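Local atomic coordinates of sporulation-control protein spo0M (Bacillus subtilis, PDB entry 5CL2), a protein that controls the expression of spo0A and is required for cells to pass the morphological stage 0 of sporulation. Residues 10-15 with 110-115; 24-29 with 88-93; 32-37 with 82-87; 43-48 with 75-80; 49-54 with 104-109. All blocks are in the same frame, centred on the assembly; numbering follows the deposited sequence.

How the contacts relate
The contacts lie in the arrestin-like beta sandwich of the chain. Contacts 2 and 3 pair the same strands, 26-34 and 84-92, in the three-stranded sheet, with centres about 22 Å apart. Contacts 4 and 5 share strand 40-57 of the five-stranded sheet, and Q48 O accepts a probable bond from V109 N where they adjoin. Contact 1 spans the two sheets and carries T14 of the sodium site. Its centre is about 9 Å from that of contact 3 and about 8 Å from that of contact 4. V33 and I45 meet between contacts 3 and 4, and F89 of contact 2 packs on L47 of contact 4. Contact 5 lies nearest the chain's centre.

Contact 1. Residues 10-15 with 110-115; sequences AKVDTI and TDLDIQ. With NA (sodium ion), chain C.
With chi1 near -65°, T14 sets its OG1 beside its own backbone N and anti to the carbonyl carbon, and T110 places its OG1 in the same way at chi1 -59°. The two hydroxyls meet between the sheets. This is face-to-face packing in an arrestin-like beta sandwich: strand 11-15 belongs to the three-stranded sheet and strand 110-114 to the five-stranded one. Their axes pass 8.5 Å apart, the distance of stacked sheets and not of neighbouring strands, and every second side chain points inward.

The hydroxyls form a hydrogen bond in which either could be the donor. The modelled separation of T14 OG1 and T110 OG1, 2.4 Å, is too short to be taken literally. Threonine suits this buried layer because each hydroxyl can answer the other while the CG2 methyl joins the apolar packing: T110 CG2 lies 3.9 Å from V12 CG2, the two side chains meeting at a slant. V12 also turns its CB to L112 CD1 at 4.3 Å. Just before the strand, buried A10 offers its single methyl, CB, to I114 CD1, likewise at 4.3 Å. The layer is thus polar at one end and aliphatic over the rest. V31 and V33 of strand 26-34 pack beside it.

The same T14 that sends its side chain inward uses its backbone to bind metal. The carboxylates of D122 and D124 belong to the site as well, and a water is a further ligand. The sodium ion lies 2.6 Å from T14 O.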
# COMPACT_ATOMS: atom_id res chain seq x y z
N ALA A 10 9.54 -25.76 26.93
CA ALA A 10 10.39 -24.84 26.17
C ALA A 10 9.88 -23.40 26.29
O ALA A 10 8.67 -23.16 26.31
CB ALA A 10 10.47 -25.25 24.71
N LYS A 11 10.81 -22.47 26.42
CA LYS A 11 10.48 -21.09 26.76
C LYS A 11 11.07 -20.07 25.76
O LYS A 11 12.19 -20.22 25.28
CB LYS A 11 10.97 -20.80 28.19
CG LYS A 11 11.65 -19.45 28.37
CD LYS A 11 12.54 -19.38 29.61
CE LYS A 11 13.18 -17.98 29.67
NZ LYS A 11 14.03 -17.68 28.45
N VAL A 12 10.31 -19.03 25.44
CA VAL A 12 10.83 -17.99 24.57
C VAL A 12 10.65 -16.62 25.23
O VAL A 12 9.65 -16.37 25.86
CB VAL A 12 10.18 -18.04 23.16
CG1 VAL A 12 8.68 -17.80 23.23
CG2 VAL A 12 10.87 -17.07 22.25
N ASP A 13 11.67 -15.78 25.13
CA ASP A 13 11.64 -14.45 25.71
C ASP A 13 12.31 -13.46 24.75
O ASP A 13 13.50 -13.57 24.51
CB ASP A 13 12.36 -14.48 27.07
CG ASP A 13 12.22 -13.19 27.85
OD1 ASP A 13 11.29 -12.40 27.58
OD2 ASP A 13 13.04 -12.97 28.77
N THR A 14 11.57 -12.47 24.24
CA THR A 14 12.16 -11.50 23.32
C THR A 14 12.46 -10.22 24.08
O THR A 14 11.65 -9.76 24.87
CB THR A 14 11.22 -11.18 22.13
OG1 THR A 14 11.05 -12.34 21.32
CG2 THR A 14 11.80 -10.07 21.26
N ILE A 15 13.64 -9.65 23.85
CA ILE A 15 14.03 -8.43 24.55
C ILE A 15 14.53 -7.42 23.53
O ILE A 15 15.51 -7.67 22.83
CB ILE A 15 15.13 -8.73 25.64
CG1 ILE A 15 14.67 -9.85 26.58
CG2 ILE A 15 15.50 -7.47 26.43
CD1 ILE A 15 15.79 -10.41 27.46
N THR A 110 6.36 -12.41 19.07
CA THR A 110 7.27 -13.49 18.73
C THR A 110 6.46 -14.76 18.59
O THR A 110 5.67 -15.11 19.47
CB THR A 110 8.35 -13.66 19.81
OG1 THR A 110 9.08 -12.43 19.94
CG2 THR A 110 9.33 -14.79 19.43
N ASP A 111 6.64 -15.42 17.46
CA ASP A 111 6.03 -16.71 17.17
C ASP A 111 7.14 -17.77 17.03
O ASP A 111 7.89 -17.77 16.06
CB ASP A 111 5.18 -16.59 15.88
CG ASP A 111 4.63 -17.91 15.39
OD1 ASP A 111 4.37 -18.84 16.21
OD2 ASP A 111 4.40 -18.01 14.16
N LEU A 112 7.24 -18.68 18.00
CA LEU A 112 8.19 -19.79 17.90
C LEU A 112 7.41 -21.06 17.60
O LEU A 112 6.66 -21.55 18.44
CB LEU A 112 9.03 -19.93 19.18
CG LEU A 112 9.98 -21.12 19.33
CD1 LEU A 112 11.30 -20.72 19.97
CD2 LEU A 112 9.34 -22.17 20.17
N ASP A 113 7.56 -21.58 16.39
CA ASP A 113 6.75 -22.69 15.94
C ASP A 113 7.51 -23.98 16.23
O ASP A 113 8.66 -24.13 15.83
CB ASP A 113 6.40 -22.54 14.45
CG ASP A 113 5.50 -23.64 13.94
OD1 ASP A 113 5.80 -24.84 14.15
OD2 ASP A 113 4.48 -23.32 13.30
N ILE A 114 6.87 -24.89 16.95
CA ILE A 114 7.49 -26.14 17.34
C ILE A 114 6.77 -27.25 16.62
O ILE A 114 5.53 -27.26 16.58
CB ILE A 114 7.42 -26.38 18.87
CG1 ILE A 114 8.25 -25.35 19.62
CG2 ILE A 114 7.92 -27.79 19.23
CD1 ILE A 114 8.10 -25.42 21.13
N GLN A 115 7.51 -28.16 16.02
CA GLN A 115 6.82 -29.22 15.32
C GLN A 115 6.29 -30.26 16.30
O GLN A 115 7.03 -30.92 17.01
CB GLN A 115 7.75 -29.88 14.30
CG GLN A 115 7.06 -30.98 13.53
CD GLN A 115 7.95 -31.57 12.48
OE1 GLN A 115 9.08 -31.94 12.76
NE2 GLN A 115 7.43 -31.68 11.26
NA NA C . 9.27 -9.99 25.77
O HOH W 1 7.54 -9.96 26.76

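Contact 2. Residues 24-29 with 88-93; sequences GEEVQG and PFTFTL
V27 and F91 lie side by side and point the same way, with V27 CB over one face of the phenyl ring, 3.9 Å from its centroid and displaced toward the rim. They are a hydrogen-bonded pair in antiparallel strands of the three-stranded sheet of the arrestin-like sandwich. The next hydrogen-bonded pair repeats the arrangement with a glycine: F89 lays its ring flat along the backbone, and G29 CA sits over its face 4.0 Å from the centroid. This is the cross-strand glycine-aromatic pairing of beta sheets. Glycine suits the place because the ring occupies the space where a CB would stand. In both phenylalanines chi1, 66° in F89 and 70° in F91, puts CG between the backbone N and the carbonyl carbon. Each ring lies over the partner strand. F89 CE1 lies at the edge of the F91 ring, in its plane.

Beyond V27, L93 turns CD1 to V27 CG2 at 3.7 Å, and both touch Y21. These apolar residues face the sandwich interior, where F89 packs on L47.

E26, Q28, T90 and T92 occupy the other, solvent-facing side, which suits polar chains. There E26 slants across T90 with its chain extended beyond CG. T90 OG1 donates to E26 OE1 at 2.7 Å, approaching from above the carboxylate plane.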
# COMPACT_ATOMS: atom_id res chain seq x y z
N GLY A 24 10.59 4.51 10.73
CA GLY A 24 11.82 4.64 9.97
C GLY A 24 13.04 4.24 10.79
O GLY A 24 14.08 3.91 10.24
N GLU A 25 12.89 4.25 12.11
CA GLU A 25 13.97 3.88 12.99
C GLU A 25 14.13 2.36 12.99
O GLU A 25 13.16 1.63 12.77
CB GLU A 25 13.71 4.42 14.40
CG GLU A 25 14.74 4.02 15.46
CD GLU A 25 14.78 4.97 16.66
OE1 GLU A 25 13.88 5.84 16.77
OE2 GLU A 25 15.73 4.85 17.46
N GLU A 26 15.35 1.89 13.23
CA GLU A 26 15.64 0.47 13.30
C GLU A 26 15.39 -0.09 14.69
O GLU A 26 15.92 0.42 15.68
CB GLU A 26 17.09 0.19 12.93
CG GLU A 26 17.29 -0.42 11.56
CD GLU A 26 18.64 -1.09 11.49
OE1 GLU A 26 19.19 -1.38 12.58
OE2 GLU A 26 19.15 -1.33 10.38
N VAL A 27 14.57 -1.13 14.77
CA VAL A 27 14.36 -1.87 16.00
C VAL A 27 15.40 -3.01 16.11
O VAL A 27 15.57 -3.80 15.17
CB VAL A 27 12.94 -2.45 16.09
CG1 VAL A 27 12.73 -3.19 17.43
CG2 VAL A 27 11.90 -1.35 15.92
N GLN A 28 16.11 -3.06 17.23
CA GLN A 28 17.06 -4.14 17.47
C GLN A 28 16.72 -4.92 18.72
O GLN A 28 16.21 -4.37 19.70
CB GLN A 28 18.48 -3.61 17.58
CG GLN A 28 18.75 -2.39 16.73
CD GLN A 28 20.20 -1.99 16.78
OE1 GLN A 28 21.03 -2.76 17.26
NE2 GLN A 28 20.52 -0.81 16.28
N GLY A 29 17.03 -6.20 18.71
CA GLY A 29 16.79 -6.97 19.91
C GLY A 29 17.33 -8.37 19.81
O GLY A 29 18.09 -8.70 18.90
N PRO A 88 19.90 -12.72 17.78
CA PRO A 88 19.79 -11.27 17.62
C PRO A 88 19.16 -10.88 16.28
O PRO A 88 19.34 -11.59 15.29
CB PRO A 88 21.24 -10.78 17.71
CG PRO A 88 22.09 -11.99 17.40
CD PRO A 88 21.30 -13.17 17.89
N PHE A 89 18.42 -9.77 16.27
CA PHE A 89 17.72 -9.35 15.06
C PHE A 89 17.64 -7.83 14.93
O PHE A 89 17.76 -7.08 15.91
CB PHE A 89 16.30 -9.91 15.04
CG PHE A 89 15.42 -9.36 16.15
CD1 PHE A 89 14.72 -8.16 15.97
CD2 PHE A 89 15.32 -10.02 17.37
CE1 PHE A 89 13.94 -7.64 16.99
CE2 PHE A 89 14.54 -9.51 18.40
CZ PHE A 89 13.84 -8.32 18.21
N THR A 90 17.37 -7.39 13.70
CA THR A 90 17.10 -6.00 13.41
C THR A 90 16.06 -5.87 12.28
O THR A 90 16.05 -6.65 11.31
CB THR A 90 18.42 -5.26 13.06
OG1 THR A 90 18.20 -3.85 13.04
CG2 THR A 90 18.95 -5.71 11.71
N PHE A 91 15.18 -4.88 12.40
CA PHE A 91 14.25 -4.57 11.31
C PHE A 91 13.87 -3.12 11.36
O PHE A 91 13.99 -2.47 12.39
CB PHE A 91 12.99 -5.45 11.37
CG PHE A 91 12.07 -5.14 12.52
CD1 PHE A 91 12.25 -5.75 13.77
CD2 PHE A 91 10.98 -4.28 12.36
CE1 PHE A 91 11.41 -5.48 14.84
CE2 PHE A 91 10.12 -4.00 13.42
CZ PHE A 91 10.33 -4.61 14.66
N THR A 92 13.41 -2.60 10.24
CA THR A 92 13.04 -1.21 10.19
C THR A 92 11.55 -1.07 10.40
O THR A 92 10.77 -1.77 9.77
CB THR A 92 13.47 -0.59 8.87
OG1 THR A 92 14.85 -0.86 8.66
CG2 THR A 92 13.24 0.92 8.88
N LEU A 93 11.18 -0.16 11.29
CA LEU A 93 9.78 0.20 11.50
C LEU A 93 9.25 0.86 10.24
O LEU A 93 9.74 1.94 9.85
CB LEU A 93 9.67 1.15 12.69
CG LEU A 93 8.53 1.01 13.69
CD1 LEU A 93 8.68 -0.27 14.47
CD2 LEU A 93 8.49 2.21 14.63

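Contact 3. Residues 32-37 with 82-87; sequences HVKGGK and GEEHQF
K34 NZ is held by two groups of segment 82-87: it donates to G82 O at 2.7 Å and to E84 OE2 at 3.1 Å, the latter being a salt bridge. K34 and E84 lie side by side and point the same way. NZ meets OE2 on its anti side, close to the carboxylate plane. The lysine chain runs extended until chi4, 46°, turns NZ back toward the carbonyl.

G82 is gripped from its other end too. Its N donates to G36 O at 3.0 Å and only weakly to G35 O. Its positive phi favours glycine, and G35 lies so near G82 N that a side chain there would be tight. On the same face as the salt bridge, H32 crosses Q86 at a slant, its ND1 3.6 Å from Q86 CG.

V33 and H85 face the sandwich interior as a hydrogen-bonded pair. H85 NE2 donates to E83 OE1 at 2.7 Å. OE1 lies near the imidazole plane, while NE2 comes from above the carboxylate plane; the bond should limit rotation of the ring. V33 CG2 meets the edge of the F87 ring at 3.9 Å.

Here strand 26-34 runs between strand 11-16, which bonds to H32 and K34, and strand 84-92, while I45, F77 and I79 of the opposite sheet cover the inner side.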
# COMPACT_ATOMS: atom_id res chain seq x y z
N HIS A 32 15.53 -14.82 22.98
CA HIS A 32 16.13 -15.87 23.82
C HIS A 32 15.23 -17.10 23.89
O HIS A 32 14.04 -17.00 24.15
CB HIS A 32 16.40 -15.36 25.22
CG HIS A 32 17.31 -14.17 25.24
ND1 HIS A 32 18.68 -14.30 25.28
CD2 HIS A 32 17.05 -12.85 25.21
CE1 HIS A 32 19.23 -13.09 25.28
NE2 HIS A 32 18.25 -12.19 25.24
N VAL A 33 15.82 -18.27 23.63
CA VAL A 33 15.06 -19.51 23.67
C VAL A 33 15.73 -20.47 24.68
O VAL A 33 16.96 -20.55 24.75
CB VAL A 33 14.97 -20.14 22.27
CG1 VAL A 33 13.95 -21.24 22.26
CG2 VAL A 33 14.58 -19.09 21.25
N LYS A 34 14.93 -21.14 25.50
CA LYS A 34 15.45 -22.11 26.46
C LYS A 34 14.72 -23.44 26.30
O LYS A 34 13.50 -23.48 26.30
CB LYS A 34 15.33 -21.59 27.90
CG LYS A 34 15.93 -22.54 28.99
CD LYS A 34 15.98 -21.86 30.38
CE LYS A 34 16.88 -22.61 31.39
NZ LYS A 34 18.21 -23.03 30.86
N GLY A 35 15.46 -24.53 26.12
CA GLY A 35 14.79 -25.79 25.86
C GLY A 35 14.05 -26.25 27.09
O GLY A 35 14.38 -25.85 28.21
N GLY A 36 13.04 -27.08 26.90
CA GLY A 36 12.32 -27.58 28.05
C GLY A 36 12.98 -28.87 28.51
O GLY A 36 14.14 -29.12 28.21
N LYS A 37 12.22 -29.68 29.23
CA LYS A 37 12.71 -30.95 29.75
C LYS A 37 13.09 -31.94 28.65
O LYS A 37 14.04 -32.71 28.79
CB LYS A 37 11.69 -31.55 30.70
CG LYS A 37 11.61 -30.79 32.04
CD LYS A 37 11.92 -31.70 33.23
CE LYS A 37 11.75 -30.99 34.58
NZ LYS A 37 11.96 -31.91 35.75
N GLY A 82 16.81 -27.82 28.36
CA GLY A 82 17.36 -26.73 29.15
C GLY A 82 18.33 -25.84 28.41
O GLY A 82 18.84 -24.87 28.97
N GLU A 83 18.56 -26.14 27.13
CA GLU A 83 19.55 -25.43 26.32
C GLU A 83 19.11 -24.01 25.92
O GLU A 83 17.96 -23.78 25.57
CB GLU A 83 19.87 -26.24 25.07
CG GLU A 83 21.14 -25.84 24.36
CD GLU A 83 21.43 -26.77 23.20
OE1 GLU A 83 20.64 -26.75 22.22
OE2 GLU A 83 22.40 -27.57 23.27
N GLU A 84 20.07 -23.09 25.91
CA GLU A 84 19.81 -21.68 25.68
C GLU A 84 20.42 -21.24 24.35
O GLU A 84 21.56 -21.57 24.02
CB GLU A 84 20.38 -20.82 26.81
CG GLU A 84 19.75 -21.13 28.17
CD GLU A 84 20.29 -20.26 29.29
OE1 GLU A 84 21.20 -19.45 29.01
OE2 GLU A 84 19.84 -20.43 30.44
N HIS A 85 19.61 -20.53 23.56
CA HIS A 85 19.99 -20.03 22.25
C HIS A 85 19.65 -18.53 22.22
O HIS A 85 18.64 -18.13 22.80
CB HIS A 85 19.25 -20.77 21.15
CG HIS A 85 19.67 -22.21 21.03
ND1 HIS A 85 20.32 -22.69 19.91
CD2 HIS A 85 19.47 -23.26 21.83
CE1 HIS A 85 20.53 -23.99 20.06
NE2 HIS A 85 20.02 -24.36 21.22
N GLN A 86 20.48 -17.72 21.56
CA GLN A 86 20.21 -16.30 21.41
C GLN A 86 20.18 -15.95 19.94
O GLN A 86 21.16 -16.15 19.23
CB GLN A 86 21.25 -15.42 22.12
CG GLN A 86 21.50 -15.79 23.56
CD GLN A 86 22.43 -16.99 23.65
OE1 GLN A 86 23.23 -17.23 22.73
NE2 GLN A 86 22.29 -17.78 24.71
N PHE A 87 19.05 -15.43 19.47
CA PHE A 87 18.99 -14.97 18.10
C PHE A 87 18.82 -13.46 18.06
O PHE A 87 17.73 -12.97 18.26
CB PHE A 87 17.85 -15.67 17.37
CG PHE A 87 17.93 -17.17 17.41
CD1 PHE A 87 18.68 -17.87 16.47
CD2 PHE A 87 17.29 -17.90 18.42
CE1 PHE A 87 18.78 -19.27 16.51
CE2 PHE A 87 17.37 -19.30 18.48
CZ PHE A 87 18.13 -19.99 17.52

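Contact 4. Residues 43-48 with 75-80; sequences RYIDLQ and GSFTIQ
R43 O and S76 N make the closest polar approach, 2.9 Å, but the angle is poor and this is not a hydrogen bond. The same carbonyl also lies 3.4 Å from S76 CB and is in contact with G75 C, so the backbones touch without being bonded in register. The alpha carbons of R43 and S76 come to 4.2 Å. Serine, small and polar, suits this exposed margin.

The apolar part is slight. I45 CD1 approaches the F77 ring at its edge, near the ring plane, 4.3 Å from CE1. With chi1 at 70°, F77 CG stands between its backbone N and carbonyl carbon. The ring meets I45, H85 and F87. An aromatic and a branched aliphatic chain suit the apolar layer where the two sheets pack.

The charged and polar ends of segment 43-48 look elsewhere: R43 NE forms a salt bridge with D113, Y44 OH bonds to D111, and the Y44 ring has a cation-pi interaction with R72.

The contact joins the two arms of the hairpin 40-57/60-79 near the end remote from its turn. I45 still bonds through its backbone to V73 and T74, strand 106-114 flanks the other side of segment 43-48, and F77 reaches H85 and F87 of strand 84-92.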
# COMPACT_ATOMS: atom_id res chain seq x y z
N ARG A 43 10.65 -25.29 14.13
CA ARG A 43 10.56 -25.04 12.68
C ARG A 43 11.07 -23.65 12.30
O ARG A 43 11.82 -23.51 11.34
CB ARG A 43 9.13 -25.27 12.20
CG ARG A 43 8.72 -26.74 12.39
CD ARG A 43 7.48 -27.16 11.63
NE ARG A 43 6.40 -26.19 11.78
CZ ARG A 43 5.39 -26.06 10.92
NH1 ARG A 43 5.33 -26.86 9.85
NH2 ARG A 43 4.44 -25.16 11.14
N TYR A 44 10.77 -22.64 13.10
CA TYR A 44 11.22 -21.30 12.80
C TYR A 44 10.88 -20.38 13.95
O TYR A 44 10.03 -20.70 14.77
CB TYR A 44 10.55 -20.77 11.49
CG TYR A 44 9.04 -20.63 11.60
CD1 TYR A 44 8.47 -19.52 12.23
CD2 TYR A 44 8.18 -21.61 11.09
CE1 TYR A 44 7.09 -19.39 12.35
CE2 TYR A 44 6.78 -21.48 11.22
CZ TYR A 44 6.25 -20.36 11.85
OH TYR A 44 4.88 -20.19 12.01
N ILE A 45 11.51 -19.21 13.98
CA ILE A 45 11.10 -18.12 14.85
C ILE A 45 10.82 -16.87 13.99
O ILE A 45 11.73 -16.35 13.31
CB ILE A 45 12.17 -17.78 15.91
CG1 ILE A 45 12.54 -19.02 16.73
CG2 ILE A 45 11.70 -16.63 16.81
CD1 ILE A 45 13.67 -18.75 17.69
N ASP A 46 9.56 -16.42 14.04
CA ASP A 46 9.08 -15.22 13.34
C ASP A 46 8.80 -14.12 14.35
O ASP A 46 8.44 -14.40 15.50
CB ASP A 46 7.79 -15.49 12.53
CG ASP A 46 8.05 -16.23 11.20
OD1 ASP A 46 9.23 -16.37 10.79
OD2 ASP A 46 7.08 -16.73 10.60
N LEU A 47 8.99 -12.88 13.90
CA LEU A 47 8.57 -11.69 14.62
C LEU A 47 7.47 -11.01 13.81
O LEU A 47 7.54 -10.99 12.57
CB LEU A 47 9.73 -10.70 14.78
CG LEU A 47 10.70 -10.92 15.94
CD1 LEU A 47 11.31 -9.60 16.36
CD2 LEU A 47 10.07 -11.69 17.09
N GLN A 48 6.48 -10.45 14.50
CA GLN A 48 5.41 -9.70 13.83
C GLN A 48 5.18 -8.39 14.53
O GLN A 48 5.02 -8.36 15.75
CB GLN A 48 4.09 -10.46 13.81
CG GLN A 48 4.21 -11.93 13.56
CD GLN A 48 3.17 -12.40 12.56
OE1 GLN A 48 2.01 -11.94 12.58
NE2 GLN A 48 3.58 -13.30 11.66
N GLY A 75 15.43 -20.07 11.06
CA GLY A 75 14.82 -21.26 10.53
C GLY A 75 14.98 -22.40 11.52
O GLY A 75 15.34 -22.20 12.68
N SER A 76 14.69 -23.60 11.04
CA SER A 76 14.63 -24.81 11.83
C SER A 76 15.95 -25.19 12.57
O SER A 76 17.05 -24.97 12.05
CB SER A 76 14.17 -25.95 10.92
OG SER A 76 15.18 -26.28 9.99
N PHE A 77 15.79 -25.66 13.81
CA PHE A 77 16.90 -26.22 14.59
C PHE A 77 16.34 -27.09 15.71
O PHE A 77 15.18 -26.95 16.08
CB PHE A 77 17.80 -25.12 15.17
CG PHE A 77 17.14 -24.30 16.27
CD1 PHE A 77 16.30 -23.22 15.96
CD2 PHE A 77 17.40 -24.57 17.61
CE1 PHE A 77 15.72 -22.45 16.96
CE2 PHE A 77 16.81 -23.81 18.61
CZ PHE A 77 15.96 -22.74 18.28
N THR A 78 17.14 -27.99 16.26
CA THR A 78 16.70 -28.77 17.41
C THR A 78 17.31 -28.20 18.68
O THR A 78 18.50 -27.86 18.72
CB THR A 78 17.05 -30.25 17.25
OG1 THR A 78 16.35 -30.75 16.11
CG2 THR A 78 16.58 -31.04 18.45
N ILE A 79 16.48 -28.04 19.70
CA ILE A 79 16.95 -27.50 20.95
C ILE A 79 16.94 -28.63 21.97
O ILE A 79 15.93 -29.36 22.09
CB ILE A 79 16.09 -26.28 21.41
CG1 ILE A 79 16.79 -25.52 22.54
CG2 ILE A 79 14.65 -26.69 21.75
CD1 ILE A 79 16.19 -24.21 22.83
N GLN A 80 18.06 -28.77 22.69
CA GLN A 80 18.17 -29.86 23.66
C GLN A 80 17.65 -29.37 25.00
O GLN A 80 17.48 -28.15 25.18
CB GLN A 80 19.64 -30.33 23.83
CG GLN A 80 20.33 -30.79 22.56
CD GLN A 80 19.61 -31.96 21.94
OE1 GLN A 80 19.25 -32.92 22.62
NE2 GLN A 80 19.34 -31.86 20.64

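Contact 5. Residues 49-54 with 104-109; sequences LSTRYV and VEVAVV
R52 presents one face of its guanidinium to E105, whose CG lies 4.0 Å above that plane, toward its rim. The segments are antiparallel neighbours in the five-stranded sheet of the arrestin-like sandwich. The E105 carboxylate stands almost perpendicular to the guanidinium, the planes 88° apart, and the two side chains cross at about a right angle. R52 NH1 and E105 OE2 are 3.2 Å apart as a salt bridge, but the oxygen is well out of the guanidinium plane, so the pairing is probably one of charge alone, since no N-H points at the oxygen. Long, flexible chains suit this partly exposed border.

S50 and A107 are a hydrogen-bonded pair: S50 N reaches A107 O at 2.9 Å, and A107 N returns a bond to S50 O. The next link uses a side chain. T51 OG1, set anti to its backbone N (chi1 -169°), donates to E105 O, although the modelled 2.5 Å is doubtfully short. Threonine suits the spot because its hydroxyl can take up that carbonyl oxygen.

The two faces differ. S50 and A107, both small, share one, where V109 CG2 lies 4.1 Å from S50 OG, which also has a weak bond to Y65 OH. On the other face, L49 points into an aliphatic layer that includes I126 and L93. Its CG is anti to the backbone N, and one methyl bridges two valines of the partner strand: L49 CD1 is 3.7 Å from both V106 CG1 and V108 CG2.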
# COMPACT_ATOMS: atom_id res chain seq x y z
N LEU A 49 5.07 -7.33 13.74
CA LEU A 49 4.67 -6.02 14.24
C LEU A 49 3.18 -5.89 13.92
O LEU A 49 2.76 -6.12 12.80
CB LEU A 49 5.50 -4.91 13.59
CG LEU A 49 5.42 -3.50 14.18
CD1 LEU A 49 6.22 -3.38 15.49
CD2 LEU A 49 5.88 -2.47 13.16
N SER A 50 2.37 -5.61 14.93
CA SER A 50 0.94 -5.57 14.70
C SER A 50 0.23 -4.49 15.49
O SER A 50 0.75 -3.92 16.45
CB SER A 50 0.30 -6.90 15.03
OG SER A 50 0.44 -7.15 16.40
N THR A 51 -0.98 -4.19 15.03
CA THR A 51 -1.80 -3.24 15.75
C THR A 51 -3.23 -3.71 15.56
O THR A 51 -3.44 -4.86 15.13
CB THR A 51 -1.57 -1.79 15.26
OG1 THR A 51 -2.22 -0.89 16.16
CG2 THR A 51 -2.05 -1.59 13.83
N ARG A 52 -4.20 -2.89 15.96
CA ARG A 52 -5.61 -3.18 15.75
C ARG A 52 -6.28 -1.96 15.11
O ARG A 52 -5.83 -0.83 15.27
CB ARG A 52 -6.32 -3.50 17.06
CG ARG A 52 -5.45 -4.09 18.12
CD ARG A 52 -6.14 -4.00 19.47
NE ARG A 52 -6.47 -2.62 19.82
CZ ARG A 52 -6.74 -2.21 21.05
NH1 ARG A 52 -6.74 -3.07 22.07
NH2 ARG A 52 -7.02 -0.93 21.28
N TYR A 53 -7.37 -2.18 14.38
CA TYR A 53 -8.09 -1.06 13.83
C TYR A 53 -9.57 -1.27 13.94
O TYR A 53 -10.03 -2.41 14.09
CB TYR A 53 -7.67 -0.79 12.38
CG TYR A 53 -8.07 -1.83 11.36
CD1 TYR A 53 -7.32 -2.98 11.16
CD2 TYR A 53 -9.19 -1.62 10.56
CE1 TYR A 53 -7.70 -3.92 10.19
CE2 TYR A 53 -9.57 -2.53 9.60
CZ TYR A 53 -8.83 -3.67 9.40
OH TYR A 53 -9.25 -4.55 8.43
N VAL A 54 -10.32 -0.17 13.89
CA VAL A 54 -11.76 -0.24 14.14
C VAL A 54 -12.51 -0.39 12.83
O VAL A 54 -12.18 0.25 11.82
CB VAL A 54 -12.28 1.01 14.88
CG1 VAL A 54 -13.77 0.84 15.22
CG2 VAL A 54 -11.51 1.23 16.15
N VAL A 104 -4.54 3.50 20.32
CA VAL A 104 -3.69 2.69 19.46
C VAL A 104 -2.60 1.91 20.20
O VAL A 104 -1.79 2.48 20.94
CB VAL A 104 -3.02 3.55 18.39
CG1 VAL A 104 -2.10 2.69 17.53
CG2 VAL A 104 -4.09 4.26 17.54
N GLU A 105 -2.57 0.60 20.01
CA GLU A 105 -1.43 -0.18 20.51
C GLU A 105 -0.65 -0.83 19.37
O GLU A 105 -1.23 -1.34 18.40
CB GLU A 105 -1.88 -1.24 21.53
CG GLU A 105 -2.56 -2.48 20.93
CD GLU A 105 -2.69 -3.67 21.91
OE1 GLU A 105 -1.65 -4.06 22.51
OE2 GLU A 105 -3.80 -4.22 22.07
N VAL A 106 0.67 -0.79 19.49
CA VAL A 106 1.57 -1.47 18.57
C VAL A 106 2.39 -2.49 19.36
O VAL A 106 3.02 -2.16 20.36
CB VAL A 106 2.53 -0.51 17.87
CG1 VAL A 106 3.53 -1.30 17.04
CG2 VAL A 106 1.77 0.47 17.01
N ALA A 107 2.35 -3.73 18.91
CA ALA A 107 3.03 -4.80 19.61
C ALA A 107 3.98 -5.55 18.68
O ALA A 107 3.68 -5.75 17.51
CB ALA A 107 2.00 -5.75 20.23
N VAL A 108 5.13 -5.96 19.23
CA VAL A 108 6.03 -6.94 18.62
C VAL A 108 5.70 -8.33 19.17
O VAL A 108 5.75 -8.57 20.37
CB VAL A 108 7.50 -6.60 18.88
CG1 VAL A 108 8.39 -7.72 18.40
CG2 VAL A 108 7.86 -5.26 18.21
N VAL A 109 5.29 -9.22 18.28
CA VAL A 109 4.87 -10.56 18.66
C VAL A 109 5.87 -11.58 18.16
O VAL A 109 6.21 -11.59 16.98
CB VAL A 109 3.49 -10.88 18.10
CG1 VAL A 109 3.11 -12.32 18.36
CG2 VAL A 109 2.44 -9.91 18.65